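Probable adhesion protein (Pseudomonas aeruginosa PAO1, PDB 6R3Z) probably serves as the periplasmic metal-binding protein of a transport system, capturing ferrous iron and related divalent metals such as manganese and, in this crystal, nickel. Local coordinates at residues Arg6-Tyr17 against Val24-Ile34; Leu208-Lys216 against Tyr233-Val243. All blocks are in the same frame, centred on the assembly; numbering follows the deposited sequence.

Contact 1 of 2, residues Arg6-Tyr17 against Val24-Ile34; sequences RLRIGITLHPYY and VGDKAEVVPLI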
loop_
_atom_site.group_PDB
_atom_site.type_symbol
_atom_site.label_atom_id
_atom_site.label_comp_id
_atom_site.label_asym_id
_atom_site.label_seq_id
_atom_site.Cartn_x
_atom_site.Cartn_y
_atom_site.Cartn_z
ATOM N N ARG A 6 2.666 -14.440 -24.933
ATOM C CA ARG A 6 2.263 -13.208 -24.244
ATOM C C ARG A 6 2.353 -13.576 -22.765
ATOM O O ARG A 6 1.710 -14.549 -22.345
ATOM C CB ARG A 6 0.832 -12.804 -24.638
ATOM C CG ARG A 6 0.341 -11.489 -24.047
ATOM C CD ARG A 6 -0.966 -11.013 -24.671
ATOM N NE ARG A 6 -0.773 -9.832 -25.522
ATOM C CZ ARG A 6 -0.844 -9.835 -26.852
ATOM N NH1 ARG A 6 -0.647 -8.717 -27.536
ATOM N NH2 ARG A 6 -1.125 -10.956 -27.507
ATOM N N LEU A 7 3.216 -12.868 -22.006
ATOM C CA LEU A 7 3.441 -13.157 -20.580
ATOM C C LEU A 7 2.165 -13.141 -19.746
ATOM O O LEU A 7 1.329 -12.257 -19.910
ATOM C CB LEU A 7 4.387 -12.127 -19.937
ATOM C CG LEU A 7 5.898 -12.222 -20.105
ATOM C CD1 LEU A 7 6.560 -11.124 -19.260
ATOM C CD2 LEU A 7 6.446 -13.548 -19.619
ATOM N N ARG A 8 2.051 -14.078 -18.804
ATOM C CA ARG A 8 0.950 -14.098 -17.844
ATOM C C ARG A 8 1.614 -13.801 -16.500
ATOM O O ARG A 8 2.411 -14.606 -16.009
ATOM C CB ARG A 8 0.219 -15.460 -17.865
ATOM C CG ARG A 8 -0.719 -15.557 -19.074
ATOM C CD ARG A 8 -1.546 -16.842 -19.182
ATOM N NE ARG A 8 -2.264 -17.189 -17.947
ATOM C CZ ARG A 8 -3.441 -16.684 -17.579
ATOM N NH1 ARG A 8 -4.016 -17.082 -16.450
ATOM N NH2 ARG A 8 -4.050 -15.780 -18.335
ATOM N N ILE A 9 1.346 -12.612 -15.959
ATOM C CA ILE A 9 1.965 -12.074 -14.734
ATOM C C ILE A 9 1.005 -12.069 -13.539
ATOM O O ILE A 9 -0.002 -11.357 -13.546
ATOM C CB ILE A 9 2.451 -10.622 -15.008
ATOM C CG1 ILE A 9 3.313 -10.524 -16.274
ATOM C CG2 ILE A 9 3.172 -10.023 -13.769
ATOM C CD1 ILE A 9 3.314 -9.056 -16.852
ATOM N N GLY A 10 1.386 -12.763 -12.484
ATOM C CA GLY A 10 0.597 -12.769 -11.268
ATOM C C GLY A 10 0.939 -11.593 -10.381
ATOM O O GLY A 10 2.086 -11.142 -10.351
ATOM N N ILE A 11 -0.074 -11.051 -9.699
ATOM C CA ILE A 11 0.044 -9.962 -8.732
ATOM C C ILE A 11 -0.666 -10.367 -7.444
ATOM O O ILE A 11 -1.535 -11.252 -7.475
ATOM C CB ILE A 11 -0.408 -8.582 -9.263
ATOM C CG1 ILE A 11 -1.934 -8.547 -9.583
ATOM C CG2 ILE A 11 0.460 -8.134 -10.446
ATOM C CD1 ILE A 11 -2.853 -8.210 -8.342
ATOM N N THR A 12 -0.367 -9.677 -6.331
ATOM C CA THR A 12 -0.920 -10.086 -5.038
ATOM C C THR A 12 -1.861 -9.073 -4.391
ATOM O O THR A 12 -2.803 -9.479 -3.706
ATOM C CB THR A 12 0.221 -10.457 -4.071
ATOM O OG1 THR A 12 0.951 -9.274 -3.758
ATOM C CG2 THR A 12 1.174 -11.516 -4.643
ATOM N N LEU A 13 -1.524 -7.783 -4.475
ATOM C CA LEU A 13 -2.282 -6.690 -3.865
ATOM C C LEU A 13 -2.681 -5.682 -4.942
ATOM O O LEU A 13 -1.974 -5.543 -5.950
ATOM C CB LEU A 13 -1.455 -5.989 -2.764
ATOM C CG LEU A 13 -0.805 -6.903 -1.698
ATOM C CD1 LEU A 13 0.247 -6.160 -0.912
ATOM C CD2 LEU A 13 -1.857 -7.503 -0.738
ATOM N N HIS A 14 -3.797 -4.960 -4.709
ATOM C CA HIS A 14 -4.333 -3.969 -5.653
ATOM C C HIS A 14 -3.281 -3.008 -6.225
ATOM O O HIS A 14 -3.254 -2.844 -7.447
ATOM C CB HIS A 14 -5.500 -3.174 -5.053
ATOM C CG HIS A 14 -6.724 -3.999 -4.822
ATOM N ND1 HIS A 14 -6.801 -4.897 -3.773
ATOM C CD2 HIS A 14 -7.893 -4.013 -5.495
ATOM C CE1 HIS A 14 -8.015 -5.421 -3.836
ATOM N NE2 HIS A 14 -8.695 -4.943 -4.871
ATOM N N PRO A 15 -2.395 -2.381 -5.396
ATOM C CA PRO A 15 -1.400 -1.443 -5.966
ATOM C C PRO A 15 -0.526 -2.105 -7.017
ATOM O O PRO A 15 -0.244 -1.460 -8.021
ATOM C CB PRO A 15 -0.596 -0.998 -4.743
ATOM C CG PRO A 15 -1.576 -1.106 -3.610
ATOM C CD PRO A 15 -2.273 -2.419 -3.922
ATOM N N TYR A 16 -0.161 -3.404 -6.817
ATOM C CA TYR A 16 0.680 -4.123 -7.785
ATOM C C TYR A 16 -0.057 -4.388 -9.087
ATOM O O TYR A 16 0.567 -4.307 -10.142
ATOM C CB TYR A 16 1.318 -5.379 -7.183
ATOM C CG TYR A 16 2.226 -5.010 -6.028
ATOM C CD1 TYR A 16 3.547 -4.615 -6.250
ATOM C CD2 TYR A 16 1.731 -4.928 -4.730
ATOM C CE1 TYR A 16 4.365 -4.183 -5.194
ATOM C CE2 TYR A 16 2.528 -4.477 -3.672
ATOM C CZ TYR A 16 3.846 -4.108 -3.906
ATOM O OH TYR A 16 4.617 -3.657 -2.855
ATOM N N TYR A 17 -1.385 -4.608 -9.025
ATOM C CA TYR A 17 -2.188 -4.733 -10.252
ATOM C C TYR A 17 -2.048 -3.400 -11.035
ATOM O O TYR A 17 -1.787 -3.409 -12.249
ATOM C CB TYR A 17 -3.679 -4.988 -9.939
ATOM C CG TYR A 17 -4.478 -5.213 -11.206
ATOM C CD1 TYR A 17 -4.989 -4.135 -11.934
ATOM C CD2 TYR A 17 -4.644 -6.496 -11.733
ATOM C CE1 TYR A 17 -5.677 -4.329 -13.128
ATOM C CE2 TYR A 17 -5.326 -6.704 -12.936
ATOM C CZ TYR A 17 -5.832 -5.613 -13.633
ATOM O OH TYR A 17 -6.527 -5.785 -14.801
ATOM N N VAL A 24 2.809 -2.830 -18.525
ATOM C CA VAL A 24 2.657 -3.715 -19.693
ATOM C C VAL A 24 1.615 -3.276 -20.720
ATOM O O VAL A 24 1.712 -3.675 -21.887
ATOM C CB VAL A 24 2.387 -5.190 -19.254
ATOM C CG1 VAL A 24 3.461 -5.669 -18.279
ATOM C CG2 VAL A 24 0.981 -5.366 -18.659
ATOM N N GLY A 25 0.590 -2.546 -20.275
ATOM C CA GLY A 25 -0.514 -2.171 -21.150
ATOM C C GLY A 25 -1.170 -3.423 -21.716
ATOM O O GLY A 25 -1.385 -4.401 -20.991
ATOM N N ASP A 26 -1.383 -3.454 -23.031
ATOM C CA ASP A 26 -1.985 -4.633 -23.659
ATOM C C ASP A 26 -0.947 -5.673 -24.145
ATOM O O ASP A 26 -1.323 -6.615 -24.840
ATOM C CB ASP A 26 -2.926 -4.191 -24.801
ATOM C CG ASP A 26 -2.246 -3.413 -25.919
ATOM O OD1 ASP A 26 -1.014 -3.600 -26.124
ATOM O OD2 ASP A 26 -2.948 -2.640 -26.616
ATOM N N LYS A 27 0.350 -5.524 -23.767
ATOM C CA LYS A 27 1.402 -6.439 -24.247
ATOM C C LYS A 27 1.528 -7.733 -23.426
ATOM O O LYS A 27 2.202 -8.677 -23.855
ATOM C CB LYS A 27 2.744 -5.714 -24.354
ATOM C CG LYS A 27 2.632 -4.487 -25.269
ATOM C CD LYS A 27 3.954 -3.842 -25.593
ATOM C CE LYS A 27 3.767 -2.740 -26.614
ATOM N NZ LYS A 27 3.540 -3.279 -27.982
ATOM N N ALA A 28 0.884 -7.775 -22.256
ATOM C CA ALA A 28 0.918 -8.935 -21.354
ATOM C C ALA A 28 -0.411 -9.023 -20.613
ATOM O O ALA A 28 -1.197 -8.069 -20.661
ATOM C CB ALA A 28 2.066 -8.785 -20.353
ATOM N N GLU A 29 -0.669 -10.153 -19.934
ATOM C CA GLU A 29 -1.886 -10.333 -19.135
ATOM C C GLU A 29 -1.521 -10.186 -17.634
ATOM O O GLU A 29 -0.493 -10.725 -17.182
ATOM C CB GLU A 29 -2.514 -11.720 -19.371
ATOM C CG GLU A 29 -3.112 -11.945 -20.751
ATOM C CD GLU A 29 -3.809 -13.290 -20.820
ATOM O OE1 GLU A 29 -3.113 -14.303 -21.057
ATOM O OE2 GLU A 29 -5.037 -13.341 -20.588
ATOM N N VAL A 30 -2.361 -9.474 -16.865
ATOM C CA VAL A 30 -2.123 -9.259 -15.426
ATOM C C VAL A 30 -3.171 -10.087 -14.687
ATOM O O VAL A 30 -4.371 -9.880 -14.891
ATOM C CB VAL A 30 -2.189 -7.756 -15.034
ATOM C CG1 VAL A 30 -1.746 -7.549 -13.582
ATOM C CG2 VAL A 30 -1.358 -6.891 -15.988
ATOM N N VAL A 31 -2.718 -11.036 -13.845
ATOM C CA VAL A 31 -3.604 -11.995 -13.191
ATOM C C VAL A 31 -3.549 -11.882 -11.669
ATOM O O VAL A 31 -2.550 -12.287 -11.084
ATOM C CB VAL A 31 -3.326 -13.464 -13.667
ATOM C CG1 VAL A 31 -4.368 -14.438 -13.111
ATOM C CG2 VAL A 31 -3.233 -13.576 -15.192
ATOM N N PRO A 32 -4.624 -11.417 -10.989
ATOM C CA PRO A 32 -4.598 -11.381 -9.516
ATOM C C PRO A 32 -4.589 -12.801 -8.954
ATOM O O PRO A 32 -5.288 -13.684 -9.478
ATOM C CB PRO A 32 -5.903 -10.663 -9.148
ATOM C CG PRO A 32 -6.327 -9.968 -10.418
ATOM C CD PRO A 32 -5.904 -10.903 -11.500
ATOM N N LEU A 33 -3.756 -13.022 -7.929
ATOM C CA LEU A 33 -3.641 -14.333 -7.293
ATOM C C LEU A 33 -4.843 -14.629 -6.429
ATOM O O LEU A 33 -5.178 -15.804 -6.215
ATOM C CB LEU A 33 -2.363 -14.428 -6.468
ATOM C CG LEU A 33 -1.230 -15.257 -7.090
ATOM C CD1 LEU A 33 -0.704 -14.607 -8.384
ATOM C CD2 LEU A 33 -0.069 -15.399 -6.102
ATOM N N ILE A 34 -5.452 -13.577 -5.877
ATOM C CA ILE A 34 -6.623 -13.738 -5.000
ATOM C C ILE A 34 -7.792 -12.875 -5.514
ATOM O O ILE A 34 -7.542 -11.814 -6.100
ATOM C CB ILE A 34 -6.288 -13.529 -3.487
ATOM C CG1 ILE A 34 -6.118 -12.043 -3.093
ATOM C CG2 ILE A 34 -5.060 -14.357 -3.075
ATOM C CD1 ILE A 34 -5.873 -11.779 -1.540
HETATM O O HOH W 1 -0.987 -15.252 -22.498
HETATM O O HOH W 2 4.284 -10.451 -23.122
HETATM O O HOH W 3 -4.425 -10.736 -5.959
HETATM O O HOH W 4 -6.306 -8.100 -16.191
#
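The guanidinium of Arg8 has CG2 of Val31 over one face, 3.6 Å above its plane, and the carboxylate of Glu29 at its edge. There NH2 donates to Glu29 OE1 at 3.2 Å, a weak hydrogen bond within a salt bridge, with the two planes turned 62° apart. A bend at chi3 (50°) folds the arginine back over the neighbouring strand; its NE is hydrogen-bonded to Thr55 O. One water donates to both Glu29 OE1 and Arg6 O, a second link from the acid to segment 6-17. Farther toward the start of the pair, the Arg6 guanidinium presents its edge to Asp26 O, held by weak bonds from NE and NH1.

The ring of Tyr17 reaches the other surface of the sheet. Its CD2 lies 3.6 Å from Val30 CG1, and a water in the ring plane links its OH to Val30 O. With CG1 lodged between backbone N and carbonyl carbon (chi1 65°), Ile11 sets CG2 against Val30 CG1 and runs alongside Pro32. Ile9 CD1 touches both Val24 CG1 and Ala28 CB, each 3.7 Å away.

Between these two layers the strands are laced in parallel. Leu7 O, Ile9 O and Ile11 O accept from Glu29 N, Val31 N and Leu33 N, while Ile9 N and Ile11 N donate back to Glu29 O and Val31 O. Gly10 has no side chain on the face of Arg8 and Val31, and Leu33 CD1 lies 3.7 Å from its CA. Val20 of helix 14-24 packs on Ile9, Ile11 and Val30, completing a beta-alpha-beta unit at the edge of the parallel sheet of this solute-binding protein lobe.

Contact 2 of 2, residues Leu208-Lys216 against Tyr233-Val243; sequences LKKTIDQLK and YVETIQRESGV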
loop_
_atom_site.group_PDB
_atom_site.type_symbol
_atom_site.label_atom_id
_atom_site.label_comp_id
_atom_site.label_asym_id
_atom_site.label_seq_id
_atom_site.Cartn_x
_atom_site.Cartn_y
_atom_site.Cartn_z
ATOM N N LEU A 208 -6.549 -0.835 23.961
ATOM C CA LEU A 208 -7.249 0.335 23.423
ATOM C C LEU A 208 -7.355 1.457 24.497
ATOM O O LEU A 208 -7.060 2.614 24.176
ATOM C CB LEU A 208 -8.632 -0.056 22.903
ATOM C CG LEU A 208 -9.494 1.092 22.384
ATOM C CD1 LEU A 208 -8.858 1.753 21.156
ATOM C CD2 LEU A 208 -10.909 0.629 22.128
ATOM N N LYS A 209 -7.707 1.108 25.760
ATOM C CA LYS A 209 -7.763 2.092 26.852
ATOM C C LYS A 209 -6.384 2.754 27.035
ATOM O O LYS A 209 -6.302 3.986 27.159
ATOM C CB LYS A 209 -8.215 1.441 28.165
ATOM C CG LYS A 209 -8.504 2.459 29.269
ATOM C CD LYS A 209 -8.494 1.843 30.653
ATOM C CE LYS A 209 -8.826 2.862 31.722
ATOM N NZ LYS A 209 -7.768 3.902 31.859
ATOM N N LYS A 210 -5.302 1.939 27.019
ATOM C CA LYS A 210 -3.936 2.471 27.167
ATOM C C LYS A 210 -3.598 3.408 25.994
ATOM O O LYS A 210 -3.097 4.523 26.222
ATOM C CB LYS A 210 -2.899 1.347 27.310
ATOM C CG LYS A 210 -2.945 0.664 28.690
ATOM C CD LYS A 210 -1.779 -0.329 28.929
ATOM C CE LYS A 210 -1.839 -1.567 28.061
ATOM N NZ LYS A 210 -0.849 -2.596 28.474
ATOM N N THR A 211 -3.957 3.010 24.753
ATOM C CA THR A 211 -3.720 3.868 23.585
ATOM C C THR A 211 -4.469 5.211 23.718
ATOM O O THR A 211 -3.866 6.260 23.463
ATOM C CB THR A 211 -4.024 3.126 22.273
ATOM O OG1 THR A 211 -3.088 2.046 22.153
ATOM C CG2 THR A 211 -3.899 4.053 21.044
ATOM N N ILE A 212 -5.756 5.180 24.122
ATOM C CA ILE A 212 -6.561 6.402 24.324
ATOM C C ILE A 212 -5.863 7.331 25.354
ATOM O O ILE A 212 -5.666 8.518 25.077
ATOM C CB ILE A 212 -8.031 6.060 24.680
ATOM C CG1 ILE A 212 -8.761 5.485 23.419
ATOM C CG2 ILE A 212 -8.777 7.274 25.271
ATOM C CD1 ILE A 212 -10.058 4.729 23.688
ATOM N N ASP A 213 -5.405 6.749 26.490
ATOM C CA ASP A 213 -4.665 7.503 27.521
ATOM C C ASP A 213 -3.406 8.167 26.950
ATOM O O ASP A 213 -3.147 9.329 27.240
ATOM C CB ASP A 213 -4.333 6.619 28.733
ATOM C CG ASP A 213 -5.543 6.306 29.601
ATOM O OD1 ASP A 213 -6.563 7.040 29.499
ATOM O OD2 ASP A 213 -5.472 5.336 30.389
ATOM N N GLN A 214 -2.675 7.446 26.090
ATOM C CA GLN A 214 -1.465 7.924 25.426
ATOM C C GLN A 214 -1.766 9.083 24.451
ATOM O O GLN A 214 -0.981 10.037 24.377
ATOM C CB GLN A 214 -0.825 6.781 24.665
ATOM C CG GLN A 214 0.653 6.935 24.445
ATOM C CD GLN A 214 1.239 5.580 24.163
ATOM O OE1 GLN A 214 0.848 4.888 23.214
ATOM N NE2 GLN A 214 2.199 5.179 24.965
ATOM N N LEU A 215 -2.881 8.980 23.675
ATOM C CA LEU A 215 -3.267 10.044 22.731
ATOM C C LEU A 215 -3.465 11.353 23.495
ATOM O O LEU A 215 -3.013 12.404 23.040
ATOM C CB LEU A 215 -4.550 9.685 21.942
ATOM C CG LEU A 215 -4.490 8.404 21.069
ATOM C CD1 LEU A 215 -5.815 8.140 20.366
ATOM C CD2 LEU A 215 -3.336 8.435 20.075
ATOM N N LYS A 216 -4.103 11.273 24.673
ATOM C CA LYS A 216 -4.362 12.432 25.532
ATOM C C LYS A 216 -3.057 12.940 26.145
ATOM O O LYS A 216 -2.772 14.131 26.041
ATOM C CB LYS A 216 -5.396 12.087 26.627
ATOM C CG LYS A 216 -6.796 11.752 26.075
ATOM C CD LYS A 216 -7.898 11.856 27.141
ATOM C CE LYS A 216 -8.269 10.534 27.773
ATOM N NZ LYS A 216 -7.295 10.113 28.818
ATOM N N TYR A 233 -14.392 0.130 16.880
ATOM C CA TYR A 233 -14.004 0.907 18.068
ATOM C C TYR A 233 -13.497 2.344 17.805
ATOM O O TYR A 233 -13.115 3.042 18.755
ATOM C CB TYR A 233 -12.960 0.128 18.877
ATOM C CG TYR A 233 -11.668 -0.119 18.126
ATOM C CD1 TYR A 233 -10.657 0.840 18.102
ATOM C CD2 TYR A 233 -11.454 -1.312 17.438
ATOM C CE1 TYR A 233 -9.465 0.617 17.422
ATOM C CE2 TYR A 233 -10.241 -1.567 16.795
ATOM C CZ TYR A 233 -9.267 -0.578 16.754
ATOM O OH TYR A 233 -8.075 -0.786 16.099
ATOM N N VAL A 234 -13.450 2.776 16.541
ATOM C CA VAL A 234 -12.940 4.103 16.188
ATOM C C VAL A 234 -13.794 5.239 16.817
ATOM O O VAL A 234 -13.221 6.216 17.311
ATOM C CB VAL A 234 -12.737 4.247 14.649
ATOM C CG1 VAL A 234 -12.309 5.661 14.275
ATOM C CG2 VAL A 234 -11.698 3.236 14.154
ATOM N N GLU A 235 -15.139 5.063 16.883
ATOM C CA GLU A 235 -16.061 6.042 17.469
ATOM C C GLU A 235 -15.703 6.291 18.939
ATOM O O GLU A 235 -15.689 7.438 19.375
ATOM C CB GLU A 235 -17.516 5.576 17.312
ATOM C CG GLU A 235 -18.564 6.651 17.551
ATOM C CD GLU A 235 -19.991 6.168 17.376
ATOM O OE1 GLU A 235 -20.367 5.809 16.235
ATOM O OE2 GLU A 235 -20.739 6.151 18.379
ATOM N N THR A 236 -15.346 5.217 19.665
ATOM C CA THR A 236 -14.919 5.248 21.063
ATOM C C THR A 236 -13.643 6.085 21.205
ATOM O O THR A 236 -13.580 6.926 22.106
ATOM C CB THR A 236 -14.772 3.820 21.615
ATOM O OG1 THR A 236 -15.982 3.096 21.354
ATOM C CG2 THR A 236 -14.461 3.795 23.118
ATOM N N ILE A 237 -12.650 5.890 20.292
ATOM C CA ILE A 237 -11.411 6.687 20.311
ATOM C C ILE A 237 -11.713 8.177 20.190
ATOM O O ILE A 237 -11.271 8.943 21.037
ATOM C CB ILE A 237 -10.350 6.247 19.267
ATOM C CG1 ILE A 237 -9.831 4.841 19.558
ATOM C CG2 ILE A 237 -9.184 7.251 19.226
ATOM C CD1 ILE A 237 -8.972 4.217 18.426
ATOM N N GLN A 238 -12.480 8.572 19.162
ATOM C CA GLN A 238 -12.826 9.972 18.901
ATOM C C GLN A 238 -13.511 10.641 20.098
ATOM O O GLN A 238 -13.085 11.720 20.508
ATOM C CB GLN A 238 -13.670 10.091 17.624
ATOM C CG GLN A 238 -13.793 11.523 17.092
ATOM C CD GLN A 238 -14.801 11.637 15.971
ATOM O OE1 GLN A 238 -15.176 10.652 15.316
ATOM N NE2 GLN A 238 -15.262 12.854 15.719
ATOM N N ARG A 239 -14.520 9.977 20.683
ATOM C CA ARG A 239 -15.245 10.468 21.848
ATOM C C ARG A 239 -14.332 10.587 23.072
ATOM O O ARG A 239 -14.282 11.655 23.689
ATOM C CB ARG A 239 -16.429 9.540 22.158
ATOM C CG ARG A 239 -17.306 9.968 23.339
ATOM C CD ARG A 239 -18.444 8.996 23.585
ATOM N NE ARG A 239 -19.305 8.868 22.408
ATOM C CZ ARG A 239 -19.334 7.806 21.607
ATOM N NH1 ARG A 239 -18.568 6.752 21.862
ATOM N NH2 ARG A 239 -20.131 7.790 20.549
ATOM N N GLU A 240 -13.616 9.497 23.417
ATOM C CA GLU A 240 -12.780 9.434 24.615
ATOM C C GLU A 240 -11.477 10.240 24.538
ATOM O O GLU A 240 -11.008 10.703 25.579
ATOM C CB GLU A 240 -12.501 7.983 25.019
ATOM C CG GLU A 240 -13.764 7.255 25.466
ATOM C CD GLU A 240 -13.600 5.936 26.199
ATOM O OE1 GLU A 240 -12.495 5.661 26.724
ATOM O OE2 GLU A 240 -14.596 5.179 26.261
ATOM N N SER A 241 -10.905 10.439 23.333
ATOM C CA SER A 241 -9.653 11.195 23.210
ATOM C C SER A 241 -9.824 12.656 22.767
ATOM O O SER A 241 -8.968 13.485 23.088
ATOM C CB SER A 241 -8.673 10.469 22.293
ATOM O OG SER A 241 -9.128 10.490 20.948
ATOM N N GLY A 242 -10.888 12.950 22.015
ATOM C CA GLY A 242 -11.138 14.281 21.463
ATOM C C GLY A 242 -10.296 14.573 20.228
ATOM O O GLY A 242 -10.300 15.698 19.710
ATOM N N VAL A 243 -9.566 13.549 19.746
ATOM C CA VAL A 243 -8.673 13.624 18.589
ATOM C C VAL A 243 -9.506 13.669 17.294
ATOM O O VAL A 243 -10.426 12.862 17.139
ATOM C CB VAL A 243 -7.650 12.447 18.647
ATOM C CG1 VAL A 243 -6.825 12.338 17.389
ATOM C CG2 VAL A 243 -6.729 12.580 19.857
#
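Ile237 O is gripped twice by Ser241, through the helical amide N at 2.8 Å and through OG at 2.6 Å. With OG between the backbone N and the carbonyl carbon (chi1 69°), the hydroxyl folds back on its own helix and meets the carbonyl from above its plane, 50° out of it. That same OG accepts a weak bond from Val243 N just beyond the helix end, and Leu215 CD1 comes to 4.1 Å from it.

Across the interface the contact is apolar. Leu208 CD1 touches both Ile237 CG1, 3.6 Å away, and Tyr233 CD1; its other methyl, CD2, lies beside Tyr233 CB. Leu215 meets Ile237 at about a right angle, CD1 against CG2 at 3.7 Å, and its CB faces Val243 CG2. Ile212 fills the middle: CG1 looks at Ile237 CG1, whereas CG2 rests on the CB of Glu240 at 3.8 Å.

At the C-terminal end of the pair, the aliphatic part of Lys216 is laid along the end of helix 234-241, with CE 3.5 Å from Glu240 O. Its ammonium forms a salt bridge with Asp213 OD1, and Lys209 NZ forms another, through a weak hydrogen bond, with OD2, so both lysines probably stabilise the acid's negative charge.

Ile237, Leu215 and Val243 also touch strand 220-226. Helices 205-217 and 234-241, their segments crossing at -38° with axes 9.7 Å apart, thus form an adjacent helix pair covering one face of a parallel sheet, as in an alpha/beta lobe.

In the fold
Along the chain contact 1 is complete before contact 2 begins, and the two lie on opposite sides of its centre, with centres 40 Å apart and nearest atoms about 19 Å apart. They share no strand or helix. Contact 1 belongs to the parallel sheet 29-32, 8-11, 58-61, 84-86, and contact 2 flanks the second, 193-194, 172-175, 220-226, 244-248; both sheets have the strand order 2-1-3-4. The two sheets probably form two alpha/beta lobes with the metal site between them, as in other members of this solute-binding family. The nickel ion, held by histidines including His66 and His177, is about 11 Å from the Thr12 side chain and about 12 Å from that of Tyr233.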